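Local coordinates for protein sulfate transporter/antisigma-factor antagonist STAS (Planctomyces limnophilus, PDB 3T6O) that probably acts as an anti-sigma factor antagonist, a STAS-domain protein of the kind that regulates transcription through partner binding, at residues 37-42 / 66-71; 50-55 / 85-90. All blocks are in the same frame, centred on the assembly; numbering follows the deposited sequence.

Interaction 1: 37-42 / 66-71; sequences STFLAA and IELLVR
Phe-39 is the bump of this helix pair: with CG anti to the backbone N (chi1 175°), its ring reaches from helix 29-41 toward helix 63-76 and lodges between Leu-68 and Leu-69. Leu-68, its CG likewise anti to N, meets it tip to tip, and Leu-68 CG stands 3.6 Å from Phe-39 CD2. The ring's far end enters the angle beside Leu-69, whose side chain crosses it at about a right angle and brings CD2 to 4.0 Å from Phe-39 CZ. Phe-39 CE2 also lies 3.4 Å from the carbonyl oxygen Leu-68 O, so the ring touches main chain as well. The axes of segments 37-41 and 66-71 come no closer than 10.2 Å, a gap that a long phenylalanine can help to span; an alanine here would lose the ring, and Leu-68 and Leu-69 CD2 would probably be left loosely packed. One residue on, Leu-40 fits between Leu-68 and Arg-71: its CG faces Leu-68 CD1, its CD2 rests 3.9 Å from Arg-71 CB, and its CD1 lies over one face of the guanidinium, displaced toward the rim, 3.3 Å from Arg-71 NH2. The Arg-71 chain bends at chi3 (69°) to lay that group across the leucine. No hydrogen bond joins the two segments, so cohesion rests mainly on van der Waals fit; arginine suits the border by offering leucine a flat face, while its charge is probably met mainly by Glu-95 of another subunit.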
ATOM      1  N   SER A  37      15.022   5.760   7.189  1.00 24.51           N
ATOM      2  CA  SER A  37      16.199   6.028   6.389  1.00 26.74           C
ATOM      3  C   SER A  37      17.451   5.206   6.780  1.00 26.09           C
ATOM      4  O   SER A  37      18.103   4.574   5.934  1.00 26.57           O
ATOM      5  CB  SER A  37      16.463   7.539   6.415  1.00 29.33           C
ATOM      6  OG  SER A  37      17.679   7.818   5.797  1.00 32.99           O
ATOM      7  N   THR A  38      17.766   5.173   8.057  1.00 25.83           N
ATOM      8  CA  THR A  38      18.874   4.350   8.533  1.00 25.25           C
ATOM      9  C   THR A  38      18.570   2.870   8.284  1.00 23.24           C
ATOM     10  O   THR A  38      19.413   2.134   7.815  1.00 22.38           O
ATOM     11  CB  THR A  38      19.147   4.667  10.038  1.00 26.35           C
ATOM     12  OG1 THR A  38      19.452   6.050  10.120  1.00 26.84           O
ATOM     13  CG2 THR A  38      20.326   3.911  10.616  1.00 25.27           C
ATOM     14  N   PHE A  39      17.337   2.448   8.559  1.00 22.17           N
ATOM     15  CA  PHE A  39      16.954   1.090   8.366  1.00 20.10           C
ATOM     16  C   PHE A  39      17.109   0.621   6.919  1.00 21.05           C
ATOM     17  O   PHE A  39      17.745  -0.427   6.627  1.00 19.89           O
ATOM     18  CB  PHE A  39      15.526   0.910   8.850  1.00 20.41           C
ATOM     19  CG  PHE A  39      14.979  -0.438   8.595  1.00 19.74           C
ATOM     20  CD1 PHE A  39      15.369  -1.508   9.388  1.00 24.11           C
ATOM     21  CD2 PHE A  39      14.075  -0.665   7.577  1.00 19.00           C
ATOM     22  CE1 PHE A  39      14.866  -2.795   9.160  1.00 24.61           C
ATOM     23  CE2 PHE A  39      13.557  -1.944   7.345  1.00 17.45           C
ATOM     24  CZ  PHE A  39      13.970  -3.015   8.118  1.00 21.46           C
ATOM     25  N   LEU A  40      16.535   1.395   5.996  1.00 21.51           N
ATOM     26  CA  LEU A  40      16.567   1.000   4.594  1.00 22.18           C
ATOM     27  C   LEU A  40      17.998   1.067   4.044  1.00 22.44           C
ATOM     28  O   LEU A  40      18.396   0.218   3.264  1.00 21.68           O
ATOM     29  CB  LEU A  40      15.573   1.829   3.744  1.00 23.50           C
ATOM     30  CG  LEU A  40      14.084   1.605   4.033  1.00 23.91           C
ATOM     31  CD1 LEU A  40      13.261   2.504   3.155  1.00 29.22           C
ATOM     32  CD2 LEU A  40      13.673   0.167   3.797  1.00 25.52           C
ATOM     33  N   ALA A  41      18.799   2.017   4.500  1.00 23.52           N
ATOM     34  CA  ALA A  41      20.188   2.089   4.007  1.00 25.87           C
ATOM     35  C   ALA A  41      20.997   0.876   4.511  1.00 25.39           C
ATOM     36  O   ALA A  41      21.886   0.432   3.825  1.00 27.32           O
ATOM     37  CB  ALA A  41      20.892   3.457   4.394  1.00 26.73           C
ATOM     38  N   ALA A  42      20.627   0.305   5.658  1.00 23.81           N
ATOM     39  CA  ALA A  42      21.280  -0.896   6.188  1.00 23.58           C
ATOM     40  C   ALA A  42      20.902  -2.185   5.416  1.00 23.34           C
ATOM     41  O   ALA A  42      21.391  -3.247   5.731  1.00 21.96           O
ATOM     42  CB  ALA A  42      20.932  -1.081   7.676  1.00 21.35           C
ATOM     43  N   ILE A  66       5.379  -2.756  10.812  1.00 21.14           N
ATOM     44  CA  ILE A  66       5.401  -3.974  10.022  1.00 21.78           C
ATOM     45  C   ILE A  66       5.621  -3.625   8.558  1.00 22.52           C
ATOM     46  O   ILE A  66       6.344  -4.326   7.863  1.00 22.74           O
ATOM     47  CB  ILE A  66       4.124  -4.824  10.184  1.00 23.37           C
ATOM     48  CG1 ILE A  66       4.052  -5.385  11.612  1.00 24.85           C
ATOM     49  CG2 ILE A  66       4.141  -6.009   9.207  1.00 22.19           C
ATOM     50  CD1 ILE A  66       2.831  -6.302  11.823  1.00 26.23           C
ATOM     51  N   GLU A  67       4.976  -2.556   8.106  1.00 23.28           N
ATOM     52  CA  GLU A  67       5.156  -2.049   6.761  1.00 25.39           C
ATOM     53  C   GLU A  67       6.629  -1.690   6.471  1.00 22.90           C
ATOM     54  O   GLU A  67       7.158  -2.056   5.421  1.00 22.04           O
ATOM     55  CB  GLU A  67       4.303  -0.807   6.522  1.00 26.86           C
ATOM     56  CG  GLU A  67       2.885  -1.099   6.232  1.00 34.36           C
ATOM     57  CD  GLU A  67       2.017   0.182   6.145  1.00 41.09           C
ATOM     58  OE1 GLU A  67       2.593   1.329   6.145  1.00 43.46           O
ATOM     59  OE2 GLU A  67       0.782  -0.002   6.081  1.00 42.41           O
ATOM     60  N   LEU A  68       7.273  -0.997   7.397  1.00 21.37           N
ATOM     61  CA  LEU A  68       8.723  -0.722   7.205  1.00 20.41           C
ATOM     62  C   LEU A  68       9.531  -1.997   7.067  1.00 19.59           C
ATOM     63  O   LEU A  68      10.372  -2.110   6.191  1.00 19.76           O
ATOM     64  CB  LEU A  68       9.304   0.083   8.356  1.00 20.64           C
ATOM     65  CG  LEU A  68      10.785   0.533   8.208  1.00 18.59           C
ATOM     66  CD1 LEU A  68      11.044   1.340   6.921  1.00 16.32           C
ATOM     67  CD2 LEU A  68      11.152   1.342   9.432  1.00 20.15           C
ATOM     68  N   LEU A  69       9.296  -2.955   7.960  1.00 19.61           N
ATOM     69  CA  LEU A  69      10.033  -4.223   7.937  1.00 19.01           C
ATOM     70  C   LEU A  69       9.893  -4.934   6.565  1.00 19.94           C
ATOM     71  O   LEU A  69      10.872  -5.493   6.011  1.00 20.74           O
ATOM     72  CB  LEU A  69       9.596  -5.106   9.086  1.00 19.13           C
ATOM     73  CG  LEU A  69       9.963  -4.796  10.568  1.00 21.30           C
ATOM     74  CD1 LEU A  69       9.577  -5.962  11.486  1.00 19.20           C
ATOM     75  CD2 LEU A  69      11.407  -4.492  10.758  1.00 21.00           C
ATOM     76  N   VAL A  70       8.694  -4.838   5.992  1.00 20.00           N
ATOM     77  CA  VAL A  70       8.373  -5.463   4.700  1.00 20.07           C
ATOM     78  C   VAL A  70       9.188  -4.765   3.608  1.00 19.72           C
ATOM     79  O   VAL A  70       9.696  -5.412   2.711  1.00 18.80           O
ATOM     80  CB  VAL A  70       6.856  -5.452   4.446  1.00 20.82           C
ATOM     81  CG1 VAL A  70       6.498  -5.765   3.000  1.00 21.11           C
ATOM     82  CG2 VAL A  70       6.114  -6.467   5.421  1.00 21.34           C
ATOM     83  N   ARG A  71       9.360  -3.455   3.723  1.00 19.78           N
ATOM     84  CA  ARG A  71      10.196  -2.723   2.769  1.00 20.68           C
ATOM     85  C   ARG A  71      11.631  -3.178   2.829  1.00 19.98           C
ATOM     86  O   ARG A  71      12.300  -3.279   1.793  1.00 23.11           O
ATOM     87  CB  ARG A  71      10.127  -1.202   2.972  1.00 20.99           C
ATOM     88  CG  ARG A  71       8.773  -0.616   2.749  1.00 22.87           C
ATOM     89  CD  ARG A  71       8.748   0.868   3.133  1.00 25.00           C
ATOM     90  NE  ARG A  71       9.530   1.631   2.202  1.00 25.11           N
ATOM     91  CZ  ARG A  71       9.953   2.884   2.373  1.00 28.58           C
ATOM     92  NH1 ARG A  71       9.685   3.543   3.494  1.00 30.37           N
ATOM     93  NH2 ARG A  71      10.636   3.480   1.392  1.00 26.80           N
TER

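Interaction 2: 50-55 / 85-90; sequences KVLIDL and ALCSVS
Leu-52 and Asp-54 both hold CG anti to the backbone N, and Cys-87 places SG in the crowded position between N and carbonyl carbon (chi1 67°); these torsions turn the three ends toward one another on the face of the sheet they share. The sulfur, compact and weakly polar, lies 3.9 Å from Leu-52 CD2 and 3.7 Å from Asp-54 CG, bordering both the leucine methyl and the aspartate side chain. Ala-85, on the same face, is small enough to let Leu-52 CD1 settle 3.8 Å from its CB. On the other face the branched Ile-53 and Leu-86 lie side by side, Leu-86 CD2 being 3.6 Å from Ile-53 CB. Four backbone hydrogen bonds tie the strands, shortest from Ile-53 N to Ala-85 O at 2.8 Å and straightest from Leu-55 N to Cys-87 O at 170°. At the end of strand 50-54, Asp-54 OD1 accepts a bond from the backbone N of Glu-56, which helps to fix the rotation of the carboxylate. Farther on, a water accepts from Ser-90 N at 2.8 Å and probably donates to Leu-55 O. Ser-90 then caps helix 91-97 through OG. Parallel pairing of neighbouring central strands, with helix 63-76 leading from one to the other, is the beta-alpha-beta construction typical of the STAS fold.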
ATOM      1  N   LYS A  50      22.040 -11.046   5.143  1.00 21.42           N
ATOM      2  CA  LYS A  50      21.398 -11.599   6.296  1.00 20.88           C
ATOM      3  C   LYS A  50      21.151 -10.441   7.269  1.00 18.82           C
ATOM      4  O   LYS A  50      22.088  -9.676   7.590  1.00 19.30           O
ATOM      5  CB  LYS A  50      22.321 -12.667   6.903  1.00 22.03           C
ATOM      6  CG  LYS A  50      22.389 -13.943   6.072  1.00 25.62           C
ATOM      7  CD  LYS A  50      23.385 -14.930   6.600  1.00 30.66           C
ATOM      8  CE  LYS A  50      23.313 -16.218   5.796  1.00 35.42           C
ATOM      9  NZ  LYS A  50      24.172 -17.313   6.327  1.00 39.46           N
ATOM     10  N   VAL A  51      19.903 -10.315   7.716  1.00 16.85           N
ATOM     11  CA  VAL A  51      19.444  -9.217   8.532  1.00 16.01           C
ATOM     12  C   VAL A  51      18.649  -9.782   9.728  1.00 15.97           C
ATOM     13  O   VAL A  51      17.813 -10.660   9.561  1.00 17.47           O
ATOM     14  CB  VAL A  51      18.568  -8.207   7.671  1.00 16.34           C
ATOM     15  CG1 VAL A  51      17.820  -7.237   8.594  1.00 16.68           C
ATOM     16  CG2 VAL A  51      19.440  -7.447   6.698  1.00 15.04           C
ATOM     17  N   LEU A  52      18.881  -9.226  10.918  1.00 15.94           N
ATOM     18  CA  LEU A  52      18.230  -9.641  12.116  1.00 15.36           C
ATOM     19  C   LEU A  52      17.657  -8.424  12.752  1.00 15.74           C
ATOM     20  O   LEU A  52      18.396  -7.479  13.008  1.00 17.13           O
ATOM     21  CB  LEU A  52      19.269 -10.260  13.073  1.00 15.72           C
ATOM     22  CG  LEU A  52      18.752 -10.713  14.451  1.00 16.27           C
ATOM     23  CD1 LEU A  52      17.618 -11.800  14.282  1.00 13.84           C
ATOM     24  CD2 LEU A  52      19.933 -11.239  15.319  1.00 15.97           C
ATOM     25  N   ILE A  53      16.363  -8.432  13.058  1.00 15.79           N
ATOM     26  CA  ILE A  53      15.735  -7.303  13.727  1.00 16.43           C
ATOM     27  C   ILE A  53      15.630  -7.721  15.182  1.00 17.87           C
ATOM     28  O   ILE A  53      14.826  -8.602  15.550  1.00 17.85           O
ATOM     29  CB  ILE A  53      14.326  -7.026  13.183  1.00 17.14           C
ATOM     30  CG1 ILE A  53      14.343  -7.035  11.651  1.00 17.82           C
ATOM     31  CG2 ILE A  53      13.740  -5.723  13.748  1.00 19.33           C
ATOM     32  CD1 ILE A  53      15.199  -5.963  11.031  1.00 12.46           C
ATOM     33  N   ASP A  54      16.443  -7.106  16.014  1.00 17.27           N
ATOM     34  CA  ASP A  54      16.462  -7.450  17.414  1.00 19.21           C
ATOM     35  C   ASP A  54      15.529  -6.513  18.181  1.00 19.92           C
ATOM     36  O   ASP A  54      15.880  -5.345  18.464  1.00 20.42           O
ATOM     37  CB  ASP A  54      17.882  -7.395  17.943  1.00 18.70           C
ATOM     38  CG  ASP A  54      17.984  -7.714  19.458  1.00 22.49           C
ATOM     39  OD1 ASP A  54      16.966  -7.965  20.139  1.00 21.14           O
ATOM     40  OD2 ASP A  54      19.121  -7.734  19.943  1.00 23.68           O
ATOM     41  N   LEU A  55      14.393  -7.076  18.593  1.00 19.91           N
ATOM     42  CA  LEU A  55      13.298  -6.288  19.138  1.00 20.65           C
ATOM     43  C   LEU A  55      13.322  -6.182  20.651  1.00 22.37           C
ATOM     44  O   LEU A  55      12.326  -5.785  21.257  1.00 22.33           O
ATOM     45  CB  LEU A  55      11.979  -6.839  18.608  1.00 19.86           C
ATOM     46  CG  LEU A  55      11.762  -6.417  17.130  1.00 21.46           C
ATOM     47  CD1 LEU A  55      10.668  -7.215  16.406  1.00 21.31           C
ATOM     48  CD2 LEU A  55      11.377  -4.904  16.980  1.00 19.57           C
ATOM     49  N   ALA A  85      15.324 -12.065   9.614  1.00 16.67           N
ATOM     50  CA  ALA A  85      14.942 -12.762  10.856  1.00 15.74           C
ATOM     51  C   ALA A  85      14.596 -11.758  11.966  1.00 15.75           C
ATOM     52  O   ALA A  85      15.002 -10.582  11.964  1.00 15.27           O
ATOM     53  CB  ALA A  85      16.101 -13.728  11.322  1.00 16.09           C
ATOM     54  N   LEU A  86      13.811 -12.216  12.921  1.00 17.53           N
ATOM     55  CA  LEU A  86      13.543 -11.432  14.124  1.00 17.69           C
ATOM     56  C   LEU A  86      14.071 -12.175  15.352  1.00 18.15           C
ATOM     57  O   LEU A  86      14.273 -13.408  15.307  1.00 19.52           O
ATOM     58  CB  LEU A  86      12.057 -11.240  14.274  1.00 18.26           C
ATOM     59  CG  LEU A  86      11.212 -10.758  13.091  1.00 20.51           C
ATOM     60  CD1 LEU A  86       9.733 -10.610  13.552  1.00 22.86           C
ATOM     61  CD2 LEU A  86      11.712  -9.465  12.541  1.00 14.91           C
ATOM     62  N   CYS A  87      14.314 -11.436  16.432  1.00 17.62           N
ATOM     63  CA  CYS A  87      14.575 -12.044  17.729  1.00 19.12           C
ATOM     64  C   CYS A  87      14.131 -11.154  18.859  1.00 19.78           C
ATOM     65  O   CYS A  87      13.854  -9.990  18.656  1.00 17.73           O
ATOM     66  CB  CYS A  87      16.043 -12.448  17.954  1.00 19.73           C
ATOM     67  SG  CYS A  87      17.237 -11.082  18.067  1.00 19.26           S
ATOM     68  N   SER A  88      14.004 -11.762  20.035  1.00 21.22           N
ATOM     69  CA  SER A  88      13.700 -11.047  21.273  1.00 23.51           C
ATOM     70  C   SER A  88      12.395 -10.265  21.187  1.00 22.73           C
ATOM     71  O   SER A  88      12.279  -9.146  21.689  1.00 22.87           O
ATOM     72  CB  SER A  88      14.883 -10.160  21.681  1.00 23.91           C
ATOM     73  OG  SER A  88      15.945 -11.026  22.010  1.00 27.27           O
ATOM     74  N   VAL A  89      11.401 -10.911  20.596  1.00 22.94           N
ATOM     75  CA  VAL A  89      10.084 -10.281  20.354  1.00 22.03           C
ATOM     76  C   VAL A  89       9.280 -10.498  21.611  1.00 23.78           C
ATOM     77  O   VAL A  89       9.132 -11.644  22.072  1.00 24.47           O
ATOM     78  CB  VAL A  89       9.387 -10.896  19.142  1.00 21.90           C
ATOM     79  CG1 VAL A  89       8.054 -10.096  18.754  1.00 21.51           C
ATOM     80  CG2 VAL A  89      10.307 -10.923  17.998  1.00 19.16           C
ATOM     81  N   SER A  90       8.796  -9.426  22.222  1.00 24.81           N
ATOM     82  CA  SER A  90       8.009  -9.590  23.467  1.00 27.56           C
ATOM     83  C   SER A  90       6.726 -10.375  23.198  1.00 28.98           C
ATOM     84  O   SER A  90       6.265 -10.416  22.079  1.00 28.63           O
ATOM     85  CB  SER A  90       7.615  -8.258  24.079  1.00 28.12           C
ATOM     86  OG  SER A  90       6.611  -7.645  23.298  1.00 30.00           O
TER
HETATM   87  O   HOH W   1      18.460 -10.163  22.065  1.00 42.05           O
HETATM   88  O   HOH W   2       9.659  -6.914  21.307  1.00 29.53           O

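In the fold
Interaction 1 packs two helices and interaction 2 pairs two strands, their centres about 13 Å apart within one STAS domain. Along the chain the segments alternate: helix 29-41, strand 50-54, helix 63-76, strand 83-87, so each helix precedes one of the two paired strands. The layers meet directly, since Phe-39 CE1 packs 3.7 Å from Ile-53 CD1 and Leu-69 touches both Ile-53 and Leu-86. The helix pair therefore sits on the sheet face bearing Ile-53 and Leu-86, and helix 112-118 packs against the face of Leu-52 and Cys-87. Interaction 2 is thus sandwiched in the interior, whereas interaction 1 extends from this core to a border with other subunits.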